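Local coordinates for VC0179-like protein (Escherichia coli, PDB 4XJ6) that probably makes cyclic GMP-AMP from GTP and ATP, as a magnesium-dependent bacterial homologue of cyclic GMP-AMP synthase, at residues I53-Q58 with R87-M92; R82-R87 with L152-D157. All blocks are in the same frame, centred on the assembly; numbering follows the deposited sequence.

Contact 1 (I53-Q58 with R87-M92); sequences IDVRRQ and RLIFEM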
ATOM      1  N   ILE A  53      17.509 -27.727  -4.997  1.00 31.70           N
ATOM      2  CA  ILE A  53      17.441 -29.181  -5.046  1.00 36.72           C
ATOM      3  C   ILE A  53      18.777 -29.755  -5.500  1.00 36.44           C
ATOM      4  O   ILE A  53      19.359 -30.606  -4.830  1.00 36.96           O
ATOM      5  CB  ILE A  53      16.329 -29.674  -5.999  1.00 33.79           C
ATOM      6  CG1 ILE A  53      14.953 -29.279  -5.467  1.00 38.58           C
ATOM      7  CG2 ILE A  53      16.401 -31.181  -6.170  1.00 36.42           C
ATOM      8  CD1 ILE A  53      13.809 -29.601  -6.410  1.00 35.97           C
ATOM      9  N   ASP A  54      19.259 -29.262  -6.637  1.00 36.52           N
ATOM     10  CA  ASP A  54      20.482 -29.763  -7.257  1.00 35.29           C
ATOM     11  C   ASP A  54      21.712 -29.630  -6.360  1.00 40.00           C
ATOM     12  O   ASP A  54      22.649 -30.422  -6.476  1.00 44.72           O
ATOM     13  CB  ASP A  54      20.733 -29.037  -8.580  1.00 33.55           C
ATOM     14  CG  ASP A  54      19.616 -29.250  -9.586  1.00 38.38           C
ATOM     15  OD1 ASP A  54      18.854 -30.229  -9.436  1.00 41.10           O
ATOM     16  OD2 ASP A  54      19.504 -28.440 -10.531  1.00 36.33           O
ATOM     17  N   VAL A  55      21.706 -28.630  -5.480  1.00 35.00           N
ATOM     18  CA  VAL A  55      22.818 -28.396  -4.560  1.00 35.97           C
ATOM     19  C   VAL A  55      23.123 -29.631  -3.720  1.00 39.80           C
ATOM     20  O   VAL A  55      24.237 -30.150  -3.751  1.00 41.37           O
ATOM     21  CB  VAL A  55      22.535 -27.202  -3.617  1.00 34.87           C
ATOM     22  CG1 VAL A  55      23.459 -27.236  -2.406  1.00 36.78           C
ATOM     23  CG2 VAL A  55      22.691 -25.890  -4.360  1.00 28.88           C
ATOM     24  N   ARG A  56      22.127 -30.105  -2.978  1.00 46.05           N
ATOM     25  CA  ARG A  56      22.322 -31.259  -2.113  1.00 53.13           C
ATOM     26  C   ARG A  56      22.202 -32.554  -2.905  1.00 58.06           C
ATOM     27  O   ARG A  56      22.763 -33.581  -2.523  1.00 62.90           O
ATOM     28  CB  ARG A  56      21.316 -31.251  -0.958  1.00 56.13           C
ATOM     29  CG  ARG A  56      19.863 -31.392  -1.387  1.00 58.72           C
ATOM     30  CD  ARG A  56      19.083 -32.219  -0.379  1.00 62.78           C
ATOM     31  NE  ARG A  56      19.200 -31.676   0.969  1.00 65.08           N
ATOM     32  CZ  ARG A  56      18.216 -31.059   1.613  1.00 67.69           C
ATOM     33  NH1 ARG A  56      17.031 -30.914   1.036  1.00 70.04           N
ATOM     34  NH2 ARG A  56      18.414 -30.594   2.837  1.00 68.50           N
ATOM     35  N   ARG A  57      21.475 -32.500  -4.013  1.00 57.22           N
ATOM     36  CA  ARG A  57      21.260 -33.682  -4.834  1.00 57.42           C
ATOM     37  C   ARG A  57      22.523 -34.062  -5.599  1.00 59.00           C
ATOM     38  O   ARG A  57      22.932 -35.222  -5.598  1.00 64.28           O
ATOM     39  CB  ARG A  57      20.104 -33.454  -5.810  1.00 55.67           C
ATOM     40  CG  ARG A  57      19.563 -34.723  -6.441  1.00 60.72           C
ATOM     41  CD  ARG A  57      19.101 -35.709  -5.380  1.00 67.61           C
ATOM     42  NE  ARG A  57      18.074 -35.140  -4.515  1.00 69.15           N
ATOM     43  CZ  ARG A  57      17.574 -35.755  -3.449  1.00 70.87           C
ATOM     44  NH1 ARG A  57      18.009 -36.962  -3.115  1.00 73.81           N
ATOM     45  NH2 ARG A  57      16.641 -35.164  -2.715  1.00 69.84           N
ATOM     46  N   GLN A  58      23.148 -33.079  -6.239  1.00 54.66           N
ATOM     47  CA  GLN A  58      24.284 -33.343  -7.115  1.00 48.14           C
ATOM     48  C   GLN A  58      25.617 -32.874  -6.530  1.00 47.11           C
ATOM     49  O   GLN A  58      26.625 -32.830  -7.238  1.00 48.77           O
ATOM     50  CB  GLN A  58      24.050 -32.687  -8.477  1.00 44.53           C
ATOM     51  CG  GLN A  58      22.761 -33.133  -9.155  1.00 46.71           C
ATOM     52  CD  GLN A  58      22.443 -32.331 -10.402  1.00 47.76           C
ATOM     53  OE1 GLN A  58      22.846 -31.175 -10.534  1.00 47.24           O
ATOM     54  NE2 GLN A  58      21.717 -32.945 -11.329  1.00 50.75           N
ATOM     55  N   ARG A  87      25.623 -17.986  -2.871  1.00 24.68           N
ATOM     56  CA  ARG A  87      26.105 -18.403  -1.560  1.00 27.63           C
ATOM     57  C   ARG A  87      24.961 -18.847  -0.656  1.00 29.63           C
ATOM     58  O   ARG A  87      25.022 -19.917  -0.052  1.00 24.70           O
ATOM     59  CB  ARG A  87      26.887 -17.275  -0.891  1.00 24.13           C
ATOM     60  CG  ARG A  87      28.227 -16.985  -1.541  1.00 31.82           C
ATOM     61  CD  ARG A  87      29.076 -16.074  -0.673  1.00 25.91           C
ATOM     62  NE  ARG A  87      28.476 -14.754  -0.507  1.00 28.12           N
ATOM     63  CZ  ARG A  87      28.699 -13.728  -1.322  1.00 29.26           C
ATOM     64  NH1 ARG A  87      29.504 -13.875  -2.365  1.00 25.63           N
ATOM     65  NH2 ARG A  87      28.119 -12.557  -1.099  1.00 27.83           N
ATOM     66  N   LEU A  88      23.924 -18.018  -0.571  1.00 25.72           N
ATOM     67  CA  LEU A  88      22.769 -18.294   0.280  1.00 26.09           C
ATOM     68  C   LEU A  88      22.101 -19.625  -0.049  1.00 25.00           C
ATOM     69  O   LEU A  88      21.770 -20.396   0.849  1.00 26.93           O
ATOM     70  CB  LEU A  88      21.743 -17.166   0.160  1.00 25.17           C
ATOM     71  CG  LEU A  88      22.169 -15.814   0.728  1.00 24.81           C
ATOM     72  CD1 LEU A  88      21.177 -14.732   0.334  1.00 22.53           C
ATOM     73  CD2 LEU A  88      22.305 -15.900   2.240  1.00 25.43           C
ATOM     74  N   ILE A  89      21.898 -19.886  -1.336  1.00 22.88           N
ATOM     75  CA  ILE A  89      21.299 -21.142  -1.777  1.00 29.13           C
ATOM     76  C   ILE A  89      22.262 -22.298  -1.515  1.00 31.51           C
ATOM     77  O   ILE A  89      21.848 -23.407  -1.172  1.00 34.20           O
ATOM     78  CB  ILE A  89      20.922 -21.088  -3.274  1.00 26.63           C
ATOM     79  CG1 ILE A  89      19.772 -20.105  -3.494  1.00 21.49           C
ATOM     80  CG2 ILE A  89      20.533 -22.465  -3.803  1.00 23.05           C
ATOM     81  CD1 ILE A  89      19.375 -19.963  -4.946  1.00 27.35           C
ATOM     82  N   PHE A  90      23.551 -22.020  -1.664  1.00 27.03           N
ATOM     83  CA  PHE A  90      24.590 -23.013  -1.432  1.00 26.44           C
ATOM     84  C   PHE A  90      24.635 -23.459   0.029  1.00 27.35           C
ATOM     85  O   PHE A  90      24.760 -24.650   0.317  1.00 28.24           O
ATOM     86  CB  PHE A  90      25.950 -22.451  -1.857  1.00 27.35           C
ATOM     87  CG  PHE A  90      27.108 -23.370  -1.589  1.00 30.04           C
ATOM     88  CD1 PHE A  90      27.475 -24.336  -2.510  1.00 25.20           C
ATOM     89  CD2 PHE A  90      27.844 -23.249  -0.422  1.00 29.59           C
ATOM     90  CE1 PHE A  90      28.548 -25.172  -2.264  1.00 26.08           C
ATOM     91  CE2 PHE A  90      28.912 -24.080  -0.168  1.00 32.74           C
ATOM     92  CZ  PHE A  90      29.267 -25.046  -1.092  1.00 31.58           C
ATOM     93  N   GLU A  91      24.518 -22.505   0.947  1.00 32.21           N
ATOM     94  CA  GLU A  91      24.781 -22.785   2.356  1.00 37.33           C
ATOM     95  C   GLU A  91      23.558 -22.698   3.272  1.00 37.25           C
ATOM     96  O   GLU A  91      23.703 -22.533   4.483  1.00 44.02           O
ATOM     97  CB  GLU A  91      25.872 -21.842   2.873  1.00 42.27           C
ATOM     98  CG  GLU A  91      25.451 -20.387   2.985  1.00 43.65           C
ATOM     99  CD  GLU A  91      26.628 -19.447   3.152  1.00 49.84           C
ATOM    100  OE1 GLU A  91      26.919 -19.047   4.298  1.00 54.39           O
ATOM    101  OE2 GLU A  91      27.262 -19.102   2.133  1.00 50.58           O
ATOM    102  N   MET A  92      22.360 -22.825   2.711  1.00 31.92           N
ATOM    103  CA  MET A  92      21.158 -22.836   3.539  1.00 37.21           C
ATOM    104  C   MET A  92      21.010 -24.195   4.227  1.00 39.31           C
ATOM    105  O   MET A  92      21.206 -25.240   3.605  1.00 36.72           O
ATOM    106  CB  MET A  92      19.915 -22.502   2.707  1.00 38.60           C
ATOM    107  CG  MET A  92      19.632 -23.458   1.564  1.00 39.56           C
ATOM    108  SD  MET A  92      18.324 -22.847   0.475  1.00 38.50           S
ATOM    109  CE  MET A  92      17.012 -22.548   1.654  1.00 25.50           C
TER
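V55 carries its whole half of this contact, reaching from the last turn of helix 24-57 to I89 and F90 near the C-terminal end of helix 79-90. The backbones come close here, with V55 CA 6.5 Å from F90 CA, and a single valine spans the gap.

The apolar part is one methyl-to-methyl approach: V55 CG2 lies 4.1 Å from I89 CG2, the two side chains crossing at a slant. In V55, CG1 stands anti to the backbone N (chi1 162°), which turns CG1 toward F90 O and leaves CG2, beside the backbone N, facing I89. V65 of helix 62-69 also packs on V55, and L69 of that helix touches I89.

The second kind of approach sets methyls against carbonyl oxygens. V55 CG1 sits 4.0 Å from F90 O, while V55 CG2 is 4.1 Å from I89 O; both are van der Waals neighbours. F90 starts its side chain away from the valine and packs on L62, and its backbone O is what V55 CG1 meets.

No hydrogen bond or salt bridge joins the two segments directly. The polar work passes to helix 94-102: R97 gives I89 O a hydrogen bond and F90 O a weak one, and its side chain also touches V55. R56, next to the valine, forms salt bridges with D94 and D98.

The chemistry implies a small van der Waals joint without direct bonds: a buried valine shields one side of two carbonyls near a helix terminus, while an arginine from a third helix supplies their polar partners.

Contact 2 (R82-R87 with L152-D157); sequences RADLAR and LLLLVD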
ATOM      1  N   ARG A  82      24.187 -11.700  -7.489  1.00 27.50           N
ATOM      2  CA  ARG A  82      24.168 -13.048  -8.049  1.00 25.63           C
ATOM      3  C   ARG A  82      25.075 -13.969  -7.243  1.00 26.27           C
ATOM      4  O   ARG A  82      24.733 -15.123  -6.980  1.00 30.25           O
ATOM      5  CB  ARG A  82      24.602 -13.035  -9.514  1.00 28.26           C
ATOM      6  CG  ARG A  82      23.709 -12.209 -10.408  1.00 32.84           C
ATOM      7  CD  ARG A  82      23.940 -12.538 -11.878  1.00 35.03           C
ATOM      8  NE  ARG A  82      25.304 -12.247 -12.308  1.00 37.53           N
ATOM      9  CZ  ARG A  82      25.689 -11.090 -12.835  1.00 42.01           C
ATOM     10  NH1 ARG A  82      24.813 -10.108 -12.985  1.00 44.69           N
ATOM     11  NH2 ARG A  82      26.950 -10.911 -13.207  1.00 43.65           N
ATOM     12  N   ALA A  83      26.232 -13.445  -6.854  1.00 23.91           N
ATOM     13  CA  ALA A  83      27.172 -14.181  -6.019  1.00 24.24           C
ATOM     14  C   ALA A  83      26.580 -14.426  -4.634  1.00 28.60           C
ATOM     15  O   ALA A  83      26.747 -15.500  -4.059  1.00 29.29           O
ATOM     16  CB  ALA A  83      28.489 -13.427  -5.904  1.00 23.40           C
ATOM     17  N   ASP A  84      25.881 -13.423  -4.112  1.00 21.86           N
ATOM     18  CA  ASP A  84      25.287 -13.506  -2.783  1.00 24.23           C
ATOM     19  C   ASP A  84      24.187 -14.562  -2.739  1.00 27.32           C
ATOM     20  O   ASP A  84      24.156 -15.400  -1.836  1.00 21.88           O
ATOM     21  CB  ASP A  84      24.732 -12.147  -2.360  1.00 22.38           C
ATOM     22  CG  ASP A  84      24.407 -12.087  -0.882  1.00 33.05           C
ATOM     23  OD1 ASP A  84      24.858 -12.980  -0.130  1.00 32.86           O
ATOM     24  OD2 ASP A  84      23.712 -11.136  -0.468  1.00 36.18           O
ATOM     25  N   LEU A  85      23.291 -14.517  -3.722  1.00 24.31           N
ATOM     26  CA  LEU A  85      22.204 -15.485  -3.818  1.00 26.10           C
ATOM     27  C   LEU A  85      22.750 -16.889  -4.039  1.00 29.41           C
ATOM     28  O   LEU A  85      22.189 -17.869  -3.547  1.00 30.61           O
ATOM     29  CB  LEU A  85      21.243 -15.109  -4.948  1.00 26.19           C
ATOM     30  CG  LEU A  85      19.995 -15.987  -5.060  1.00 27.14           C
ATOM     31  CD1 LEU A  85      19.223 -15.996  -3.744  1.00 24.30           C
ATOM     32  CD2 LEU A  85      19.110 -15.522  -6.209  1.00 25.67           C
ATOM     33  N   ALA A  86      23.849 -16.974  -4.783  1.00 29.37           N
ATOM     34  CA  ALA A  86      24.528 -18.245  -5.012  1.00 23.33           C
ATOM     35  C   ALA A  86      25.003 -18.829  -3.690  1.00 26.00           C
ATOM     36  O   ALA A  86      24.804 -20.011  -3.416  1.00 27.31           O
ATOM     37  CB  ALA A  86      25.699 -18.064  -5.968  1.00 22.01           C
ATOM     38  N   ARG A  87      25.623 -17.986  -2.871  1.00 24.68           N
ATOM     39  CA  ARG A  87      26.105 -18.403  -1.560  1.00 27.63           C
ATOM     40  C   ARG A  87      24.961 -18.847  -0.656  1.00 29.63           C
ATOM     41  O   ARG A  87      25.022 -19.917  -0.052  1.00 24.70           O
ATOM     42  CB  ARG A  87      26.887 -17.275  -0.891  1.00 24.13           C
ATOM     43  CG  ARG A  87      28.227 -16.985  -1.541  1.00 31.82           C
ATOM     44  CD  ARG A  87      29.076 -16.074  -0.673  1.00 25.91           C
ATOM     45  NE  ARG A  87      28.476 -14.754  -0.507  1.00 28.12           N
ATOM     46  CZ  ARG A  87      28.699 -13.728  -1.322  1.00 29.26           C
ATOM     47  NH1 ARG A  87      29.504 -13.875  -2.365  1.00 25.63           N
ATOM     48  NH2 ARG A  87      28.119 -12.557  -1.099  1.00 27.83           N
ATOM     49  N   LEU A 152      15.101 -14.464   0.400  1.00 22.28           N
ATOM     50  CA  LEU A 152      13.744 -14.193  -0.063  1.00 23.39           C
ATOM     51  C   LEU A 152      13.629 -12.818  -0.703  1.00 21.21           C
ATOM     52  O   LEU A 152      12.907 -12.633  -1.682  1.00 23.13           O
ATOM     53  CB  LEU A 152      12.760 -14.311   1.102  1.00 23.85           C
ATOM     54  CG  LEU A 152      12.782 -15.639   1.862  1.00 21.79           C
ATOM     55  CD1 LEU A 152      11.937 -15.547   3.119  1.00 21.82           C
ATOM     56  CD2 LEU A 152      12.287 -16.745   0.955  1.00 25.39           C
ATOM     57  N   LEU A 153      14.347 -11.853  -0.137  1.00 21.53           N
ATOM     58  CA  LEU A 153      14.344 -10.491  -0.658  1.00 26.20           C
ATOM     59  C   LEU A 153      15.028 -10.415  -2.018  1.00 30.34           C
ATOM     60  O   LEU A 153      14.592  -9.675  -2.900  1.00 27.96           O
ATOM     61  CB  LEU A 153      15.025  -9.537   0.326  1.00 21.91           C
ATOM     62  CG  LEU A 153      14.215  -9.174   1.572  1.00 26.35           C
ATOM     63  CD1 LEU A 153      15.062  -8.359   2.541  1.00 26.79           C
ATOM     64  CD2 LEU A 153      12.944  -8.425   1.183  1.00 20.91           C
ATOM     65  N   LEU A 154      16.097 -11.186  -2.185  1.00 22.34           N
ATOM     66  CA  LEU A 154      16.814 -11.234  -3.456  1.00 23.31           C
ATOM     67  C   LEU A 154      15.997 -11.925  -4.541  1.00 22.45           C
ATOM     68  O   LEU A 154      16.177 -11.658  -5.729  1.00 22.75           O
ATOM     69  CB  LEU A 154      18.160 -11.941  -3.288  1.00 23.71           C
ATOM     70  CG  LEU A 154      19.284 -11.106  -2.673  1.00 28.27           C
ATOM     71  CD1 LEU A 154      20.566 -11.921  -2.578  1.00 25.51           C
ATOM     72  CD2 LEU A 154      19.505  -9.829  -3.475  1.00 24.82           C
ATOM     73  N   LEU A 155      15.102 -12.818  -4.129  1.00 21.97           N
ATOM     74  CA  LEU A 155      14.219 -13.497  -5.070  1.00 21.76           C
ATOM     75  C   LEU A 155      13.114 -12.564  -5.551  1.00 26.10           C
ATOM     76  O   LEU A 155      12.674 -12.646  -6.698  1.00 25.67           O
ATOM     77  CB  LEU A 155      13.611 -14.748  -4.438  1.00 21.61           C
ATOM     78  CG  LEU A 155      14.596 -15.868  -4.104  1.00 24.84           C
ATOM     79  CD1 LEU A 155      13.848 -17.107  -3.648  1.00 22.14           C
ATOM     80  CD2 LEU A 155      15.488 -16.184  -5.295  1.00 22.84           C
ATOM     81  N   VAL A 156      12.667 -11.681  -4.666  1.00 20.79           N
ATOM     82  CA  VAL A 156      11.698 -10.660  -5.033  1.00 26.24           C
ATOM     83  C   VAL A 156      12.352  -9.662  -5.978  1.00 33.05           C
ATOM     84  O   VAL A 156      11.773  -9.288  -7.001  1.00 30.22           O
ATOM     85  CB  VAL A 156      11.144  -9.929  -3.797  1.00 27.01           C
ATOM     86  CG1 VAL A 156      10.353  -8.705  -4.216  1.00 26.15           C
ATOM     87  CG2 VAL A 156      10.284 -10.868  -2.966  1.00 23.58           C
ATOM     88  N   ASP A 157      13.565  -9.244  -5.628  1.00 21.23           N
ATOM     89  CA  ASP A 157      14.332  -8.324  -6.458  1.00 27.29           C
ATOM     90  C   ASP A 157      14.574  -8.920  -7.838  1.00 28.04           C
ATOM     91  O   ASP A 157      14.455  -8.231  -8.848  1.00 22.73           O
ATOM     92  CB  ASP A 157      15.664  -7.979  -5.795  1.00 29.86           C
ATOM     93  CG  ASP A 157      15.501  -7.067  -4.597  1.00 30.00           C
ATOM     94  OD1 ASP A 157      14.368  -6.613  -4.346  1.00 27.91           O
ATOM     95  OD2 ASP A 157      16.513  -6.795  -3.917  1.00 34.56           O
TER
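The carboxylate of D84 meets the tip of L154, with OD2 3.9 Å from L154 CD1 and the two side chains crossing at about a right angle. Its other oxygen, OD1, makes a long, weak ion pair with R87 NH2 one turn further along the same helix, at 3.4 Å. The R87 guanidinium lies back against its own helix: one face has A83 O and D84 CA beneath it, both shifted toward the rim. E80 is a second acidic partner of R87.

The CD1 methyl of L154 lies beside the backbone of helix 79-90, 3.9 Å from L85 N and 4.0 Å from L85 CB, so one methyl touches both D84 and L85. Beyond it the branched end of L85 meets L155: L85 CD2 is 3.8 Å from L155 CD2, again with the side chains at roughly a right angle. L85 CG stands anti to the backbone N (chi1 -175°), which points the branch toward L155; CD1 and CD2 both touch its CD2. L155 also packs on V44, F45 and A48 of helix 24-57.

The segment axes pass 10.4 Å apart, nearer antiparallel than parallel at 135°, and no hydrogen bond crosses. Leucine packing thus joins helix 79-90 to helix 149-166 of the nucleotidyltransferase domain, while the D84 and R87 charges sit beside the leucines, where R87 may partly offset the negative charge of an acid set against a methyl.

Helix 79-90 serves both contacts, its C-terminal part meeting helix 24-57 in contact 1 and its middle meeting helix 149-166 in contact 2. Their centres lie about 13 Å apart, and the two meet where L88 CD1, in the 87-92 segment, lies 4.1 Å from L154 CD1. Both are buried, but contact 1 sits farther out, about 34 Å from the centre of the chain against about 24 Å for contact 2. Their chemistry differs too: the outer contact, the smaller, sets a valine against an isoleucine methyl and backbone carbonyls with arginine nearby; the inner one is mainly leucine against leucine, with an acid at its margin. Neither has a direct polar bond between its segments.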